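PDB 3JUR: Exo-poly-alpha-D-galacturonosidase from Thermotoga maritima, which probably hydrolyses the glycosidic bonds of polygalacturonate, the backbone of pectin, as a hyperthermoactive exo-acting glycoside hydrolase of family 28. Local coordinates for residues Phe90-Thr103 / Leu110-Cys122. Numbering follows the deposited sequence.
Sequences FIPDPERYLPVVLT and LYNYSPLVYALDC
An antiparallel beta-hairpin thrown out from a right-handed parallel beta-helix brings Val101-Thr103 against Leu110-Asn112. The pair nearer the hairpin turn, Thr103 and Leu110, exchanges two backbone bonds, as does Val101 with Asn112, where Val101 N reaches Asn112 O at 2.9 Å. Between them Leu102 faces Tyr111 as a non-hydrogen-bonded pair, its CA lying over one face of the tyrosine ring toward the rim. On the other side of the ribbon, Thr103 CG2 rests against Asn112 CB, while Thr103 OG1 is bound by Gln194 and the Asn112 amide by Gly183 and Leu188. Beyond the hairpin the two segments stay joined by Ser114 N, whose bond to Tyr97 O is nearly straight (174°, 2.8 Å) and uses a carbonyl lone pair. Tyr113, with CG beside its backbone N (chi1 -70°), leans on the 3-10 turn 94-96 and on Leu98 beyond it: Tyr113 CE1 lies 3.7 Å from Pro94 CB and 3.6 Å from Leu98 CG. A water joins Tyr113 OH to Glu95 OE1. Tyr118, on strand 117-120 of the beta-helix, and Val101 approach from opposite directions, Val101 CG2 lying over one face of the Tyr118 ring, 4.0 Å from its centroid. Tyr118 OH donates to Leu102 O (2.6 Å), in the carbonyl plane and on a lone pair, tying the hairpin to that strand. Where the excursion leaves the coil at Phe90 and returns to it at Leu116, Leu116 CB covers the centre of the Phe90 ring, and Leu116 CD2 touches Tyr97 CE1 at 3.4 Å. The Tyr97 hydroxyl turns back to Ile91 O, closing the loop on itself. Such long excursions between successive strands, folded against the coil they leave, are characteristic of the pectin-lyase-like beta-helix.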
loop_
_atom_site.group_PDB
_atom_site.type_symbol
_atom_site.label_atom_id
_atom_site.label_comp_id
_atom_site.label_asym_id
_atom_site.label_seq_id
_atom_site.Cartn_x
_atom_site.Cartn_y
_atom_site.Cartn_z
ATOM N N PHE D 90 -49.644 -9.575 -19.085
ATOM C CA PHE D 90 -50.755 -9.030 -18.321
ATOM C C PHE D 90 -51.350 -7.795 -18.966
ATOM O O PHE D 90 -50.623 -6.899 -19.386
ATOM C CB PHE D 90 -50.331 -8.768 -16.877
ATOM C CG PHE D 90 -50.052 -10.023 -16.117
ATOM C CD1 PHE D 90 -48.775 -10.582 -16.114
ATOM C CD2 PHE D 90 -51.073 -10.676 -15.437
ATOM C CE1 PHE D 90 -48.518 -11.756 -15.428
ATOM C CE2 PHE D 90 -50.823 -11.852 -14.746
ATOM C CZ PHE D 90 -49.550 -12.392 -14.742
ATOM N N ILE D 91 -52.678 -7.771 -19.062
ATOM C CA ILE D 91 -53.392 -6.630 -19.639
ATOM C C ILE D 91 -53.395 -5.463 -18.637
ATOM O O ILE D 91 -53.942 -5.585 -17.540
ATOM C CB ILE D 91 -54.826 -7.005 -20.097
ATOM C CG1 ILE D 91 -54.781 -8.189 -21.079
ATOM C CG2 ILE D 91 -55.513 -5.801 -20.746
ATOM C CD1 ILE D 91 -56.107 -8.930 -21.252
ATOM N N PRO D 92 -52.766 -4.332 -19.017
ATOM C CA PRO D 92 -52.562 -3.209 -18.106
ATOM C C PRO D 92 -53.780 -2.271 -17.992
ATOM O O PRO D 92 -53.641 -1.054 -18.156
ATOM C CB PRO D 92 -51.376 -2.482 -18.739
ATOM C CG PRO D 92 -51.579 -2.697 -20.215
ATOM C CD PRO D 92 -52.199 -4.062 -20.354
ATOM N N ASP D 93 -54.955 -2.840 -17.726
ATOM C CA ASP D 93 -56.154 -2.058 -17.402
ATOM C C ASP D 93 -56.486 -2.255 -15.922
ATOM O O ASP D 93 -56.885 -3.354 -15.524
ATOM C CB ASP D 93 -57.335 -2.483 -18.281
ATOM C CG ASP D 93 -58.554 -1.573 -18.124
ATOM O OD1 ASP D 93 -59.353 -1.502 -19.075
ATOM O OD2 ASP D 93 -58.728 -0.927 -17.067
ATOM N N PRO D 94 -56.328 -1.190 -15.102
ATOM C CA PRO D 94 -56.507 -1.296 -13.645
ATOM C C PRO D 94 -57.844 -1.917 -13.241
ATOM O O PRO D 94 -57.908 -2.660 -12.261
ATOM C CB PRO D 94 -56.424 0.160 -13.176
ATOM C CG PRO D 94 -55.586 0.828 -14.207
ATOM C CD PRO D 94 -55.993 0.189 -15.504
ATOM N N GLU D 95 -58.889 -1.617 -14.010
ATOM C CA GLU D 95 -60.227 -2.179 -13.808
ATOM C C GLU D 95 -60.194 -3.704 -13.654
ATOM O O GLU D 95 -60.928 -4.270 -12.841
ATOM C CB GLU D 95 -61.145 -1.773 -14.969
ATOM C CG GLU D 95 -62.606 -1.584 -14.590
ATOM C CD GLU D 95 -62.921 -0.178 -14.080
ATOM O OE1 GLU D 95 -62.400 0.220 -13.010
ATOM O OE2 GLU D 95 -63.707 0.526 -14.751
ATOM N N ARG D 96 -59.316 -4.353 -14.418
ATOM C CA ARG D 96 -59.142 -5.811 -14.375
ATOM C C ARG D 96 -58.601 -6.352 -13.054
ATOM O O ARG D 96 -58.672 -7.553 -12.805
ATOM C CB ARG D 96 -58.263 -6.279 -15.538
ATOM C CG ARG D 96 -58.941 -6.135 -16.899
ATOM C CD ARG D 96 -58.001 -6.540 -18.011
ATOM N NE ARG D 96 -58.613 -6.377 -19.323
ATOM C CZ ARG D 96 -59.236 -7.341 -19.996
ATOM N NH1 ARG D 96 -59.342 -8.566 -19.492
ATOM N NH2 ARG D 96 -59.750 -7.074 -21.187
ATOM N N TYR D 97 -58.083 -5.461 -12.210
ATOM C CA TYR D 97 -57.400 -5.841 -10.972
ATOM C C TYR D 97 -58.265 -5.549 -9.745
ATOM O O TYR D 97 -57.777 -5.439 -8.616
ATOM C CB TYR D 97 -56.018 -5.168 -10.906
ATOM C CG TYR D 97 -55.149 -5.583 -12.072
ATOM C CD1 TYR D 97 -54.225 -6.617 -11.944
ATOM C CD2 TYR D 97 -55.285 -4.972 -13.323
ATOM C CE1 TYR D 97 -53.450 -7.022 -13.023
ATOM C CE2 TYR D 97 -54.510 -5.370 -14.409
ATOM C CZ TYR D 97 -53.593 -6.395 -14.249
ATOM O OH TYR D 97 -52.822 -6.798 -15.315
ATOM N N LEU D 98 -59.563 -5.437 -9.994
ATOM C CA LEU D 98 -60.564 -5.275 -8.951
ATOM C C LEU D 98 -61.487 -6.503 -8.955
ATOM O O LEU D 98 -61.586 -7.187 -9.976
ATOM C CB LEU D 98 -61.361 -3.985 -9.185
ATOM C CG LEU D 98 -60.604 -2.653 -9.125
ATOM C CD1 LEU D 98 -61.455 -1.522 -9.700
ATOM C CD2 LEU D 98 -60.156 -2.325 -7.706
ATOM N N PRO D 99 -62.173 -6.788 -7.828
ATOM C CA PRO D 99 -62.206 -6.037 -6.565
ATOM C C PRO D 99 -60.873 -5.990 -5.832
ATOM O O PRO D 99 -59.972 -6.800 -6.101
ATOM C CB PRO D 99 -63.251 -6.791 -5.724
ATOM C CG PRO D 99 -63.373 -8.132 -6.355
ATOM C CD PRO D 99 -63.126 -7.915 -7.813
ATOM N N VAL D 100 -60.766 -5.036 -4.909
ATOM C CA VAL D 100 -59.592 -4.887 -4.049
ATOM C C VAL D 100 -59.321 -6.161 -3.245
ATOM O O VAL D 100 -60.249 -6.867 -2.859
ATOM C CB VAL D 100 -59.727 -3.661 -3.094
ATOM C CG1 VAL D 100 -59.652 -2.359 -3.878
ATOM C CG2 VAL D 100 -61.034 -3.721 -2.291
ATOM N N VAL D 101 -58.044 -6.459 -3.026
ATOM C CA VAL D 101 -57.634 -7.609 -2.216
ATOM C C VAL D 101 -56.700 -7.156 -1.094
ATOM O O VAL D 101 -56.147 -6.055 -1.156
ATOM C CB VAL D 101 -56.929 -8.708 -3.067
ATOM C CG1 VAL D 101 -57.866 -9.254 -4.135
ATOM C CG2 VAL D 101 -55.620 -8.186 -3.689
ATOM N N LEU D 102 -56.536 -7.997 -0.073
ATOM C CA LEU D 102 -55.566 -7.744 0.986
ATOM C C LEU D 102 -54.172 -7.732 0.388
ATOM O O LEU D 102 -53.744 -8.708 -0.230
ATOM C CB LEU D 102 -55.653 -8.806 2.088
ATOM C CG LEU D 102 -54.621 -8.754 3.224
ATOM C CD1 LEU D 102 -54.779 -7.507 4.099
ATOM C CD2 LEU D 102 -54.728 -10.010 4.072
ATOM N N THR D 103 -53.474 -6.616 0.572
ATOM C CA THR D 103 -52.145 -6.436 0.001
ATOM C C THR D 103 -51.345 -5.421 0.830
ATOM O O THR D 103 -51.691 -5.133 1.986
ATOM C CB THR D 103 -52.211 -6.081 -1.533
ATOM O OG1 THR D 103 -50.905 -6.177 -2.122
ATOM C CG2 THR D 103 -52.795 -4.687 -1.783
ATOM N N LEU D 110 -53.180 -2.697 3.206
ATOM C CA LEU D 110 -54.372 -2.034 2.684
ATOM C C LEU D 110 -55.158 -2.976 1.771
ATOM O O LEU D 110 -54.709 -4.085 1.464
ATOM C CB LEU D 110 -53.984 -0.760 1.916
ATOM C CG LEU D 110 -53.478 -0.886 0.473
ATOM C CD1 LEU D 110 -53.445 0.469 -0.190
ATOM C CD2 LEU D 110 -52.110 -1.557 0.392
ATOM N N TYR D 111 -56.338 -2.529 1.353
ATOM C CA TYR D 111 -57.060 -3.173 0.263
ATOM C C TYR D 111 -56.899 -2.328 -0.991
ATOM O O TYR D 111 -57.195 -1.130 -0.994
ATOM C CB TYR D 111 -58.528 -3.410 0.631
ATOM C CG TYR D 111 -58.702 -4.628 1.502
ATOM C CD1 TYR D 111 -59.145 -5.835 0.964
ATOM C CD2 TYR D 111 -58.391 -4.585 2.860
ATOM C CE1 TYR D 111 -59.293 -6.968 1.767
ATOM C CE2 TYR D 111 -58.527 -5.706 3.667
ATOM C CZ TYR D 111 -58.979 -6.894 3.118
ATOM O OH TYR D 111 -59.115 -8.002 3.928
ATOM N N ASN D 112 -56.396 -2.959 -2.043
ATOM C CA ASN D 112 -56.009 -2.264 -3.262
ATOM C C ASN D 112 -56.036 -3.226 -4.447
ATOM O O ASN D 112 -56.347 -4.409 -4.281
ATOM C CB ASN D 112 -54.609 -1.650 -3.094
ATOM C CG ASN D 112 -54.241 -0.682 -4.214
ATOM O OD1 ASN D 112 -55.096 0.014 -4.773
ATOM N ND2 ASN D 112 -52.956 -0.630 -4.540
ATOM N N TYR D 113 -55.713 -2.706 -5.632
ATOM C CA TYR D 113 -55.613 -3.496 -6.856
ATOM C C TYR D 113 -54.868 -4.801 -6.611
ATOM O O TYR D 113 -53.858 -4.828 -5.894
ATOM C CB TYR D 113 -54.900 -2.694 -7.956
ATOM C CG TYR D 113 -55.703 -1.527 -8.503
ATOM C CD1 TYR D 113 -56.867 -1.741 -9.242
ATOM C CD2 TYR D 113 -55.289 -0.211 -8.290
ATOM C CE1 TYR D 113 -57.606 -0.674 -9.746
ATOM C CE2 TYR D 113 -56.017 0.867 -8.794
ATOM C CZ TYR D 113 -57.180 0.629 -9.518
ATOM O OH TYR D 113 -57.913 1.684 -10.022
ATOM N N SER D 114 -55.375 -5.878 -7.202
ATOM C CA SER D 114 -54.723 -7.182 -7.120
ATOM C C SER D 114 -53.308 -7.147 -7.704
ATOM O O SER D 114 -53.092 -6.559 -8.767
ATOM C CB SER D 114 -55.554 -8.235 -7.859
ATOM O OG SER D 114 -54.876 -9.483 -7.896
ATOM N N PRO D 115 -52.336 -7.773 -7.011
ATOM C CA PRO D 115 -51.066 -8.073 -7.683
ATOM C C PRO D 115 -51.336 -8.927 -8.927
ATOM O O PRO D 115 -52.369 -9.604 -8.992
ATOM C CB PRO D 115 -50.302 -8.878 -6.634
ATOM C CG PRO D 115 -50.820 -8.371 -5.347
ATOM C CD PRO D 115 -52.288 -8.126 -5.582
ATOM N N LEU D 116 -50.424 -8.891 -9.900
ATOM C CA LEU D 116 -50.637 -9.572 -11.180
ATOM C C LEU D 116 -50.681 -11.098 -11.018
ATOM O O LEU D 116 -51.470 -11.775 -11.671
ATOM C CB LEU D 116 -49.602 -9.139 -12.236
ATOM C CG LEU D 116 -49.113 -7.680 -12.343
ATOM C CD1 LEU D 116 -48.397 -7.463 -13.671
ATOM C CD2 LEU D 116 -50.181 -6.619 -12.149
ATOM N N VAL D 117 -49.830 -11.629 -10.147
ATOM C CA VAL D 117 -49.922 -13.030 -9.730
ATOM C C VAL D 117 -50.063 -13.011 -8.208
ATOM O O VAL D 117 -49.227 -12.441 -7.511
ATOM C CB VAL D 117 -48.678 -13.858 -10.159
ATOM C CG1 VAL D 117 -48.867 -15.324 -9.812
ATOM C CG2 VAL D 117 -48.416 -13.711 -11.649
ATOM N N TYR D 118 -51.130 -13.615 -7.703
ATOM C CA TYR D 118 -51.519 -13.444 -6.303
ATOM C C TYR D 118 -51.909 -14.753 -5.628
ATOM O O TYR D 118 -52.717 -15.532 -6.161
ATOM C CB TYR D 118 -52.673 -12.430 -6.221
ATOM C CG TYR D 118 -53.180 -12.067 -4.826
ATOM C CD1 TYR D 118 -52.367 -11.387 -3.913
ATOM C CD2 TYR D 118 -54.493 -12.364 -4.446
ATOM C CE1 TYR D 118 -52.837 -11.033 -2.648
ATOM C CE2 TYR D 118 -54.977 -12.017 -3.184
ATOM C CZ TYR D 118 -54.143 -11.351 -2.291
ATOM O OH TYR D 118 -54.621 -11.008 -1.047
ATOM N N ALA D 119 -51.331 -14.979 -4.451
ATOM C CA ALA D 119 -51.760 -16.056 -3.558
ATOM C C ALA D 119 -51.906 -15.522 -2.134
ATOM O O ALA D 119 -51.009 -14.850 -1.624
ATOM C CB ALA D 119 -50.772 -17.218 -3.597
ATOM N N LEU D 120 -53.036 -15.822 -1.502
ATOM C CA LEU D 120 -53.292 -15.393 -0.130
ATOM C C LEU D 120 -53.608 -16.597 0.746
ATOM O O LEU D 120 -54.493 -17.383 0.415
ATOM C CB LEU D 120 -54.459 -14.394 -0.087
ATOM C CG LEU D 120 -55.049 -14.046 1.288
ATOM C CD1 LEU D 120 -54.067 -13.233 2.135
ATOM C CD2 LEU D 120 -56.380 -13.313 1.140
ATOM N N ASP D 121 -52.884 -16.730 1.857
ATOM C CA ASP D 121 -53.107 -17.810 2.836
ATOM C C ASP D 121 -52.987 -19.211 2.220
ATOM O O ASP D 121 -53.674 -20.149 2.633
ATOM C CB ASP D 121 -54.470 -17.640 3.539
ATOM C CG ASP D 121 -54.491 -16.475 4.518
ATOM O OD1 ASP D 121 -53.486 -16.276 5.244
ATOM O OD2 ASP D 121 -55.521 -15.765 4.572
ATOM N N CYS D 122 -52.117 -19.335 1.226
ATOM C CA CYS D 122 -51.950 -20.581 0.486
ATOM C C CYS D 122 -50.733 -21.365 0.958
ATOM O O CYS D 122 -49.822 -20.819 1.590
ATOM C CB CYS D 122 -51.823 -20.297 -1.013
ATOM S SG CYS D 122 -53.344 -19.711 -1.801
HETATM O O HOH W 1 -60.219 1.172 -11.903
#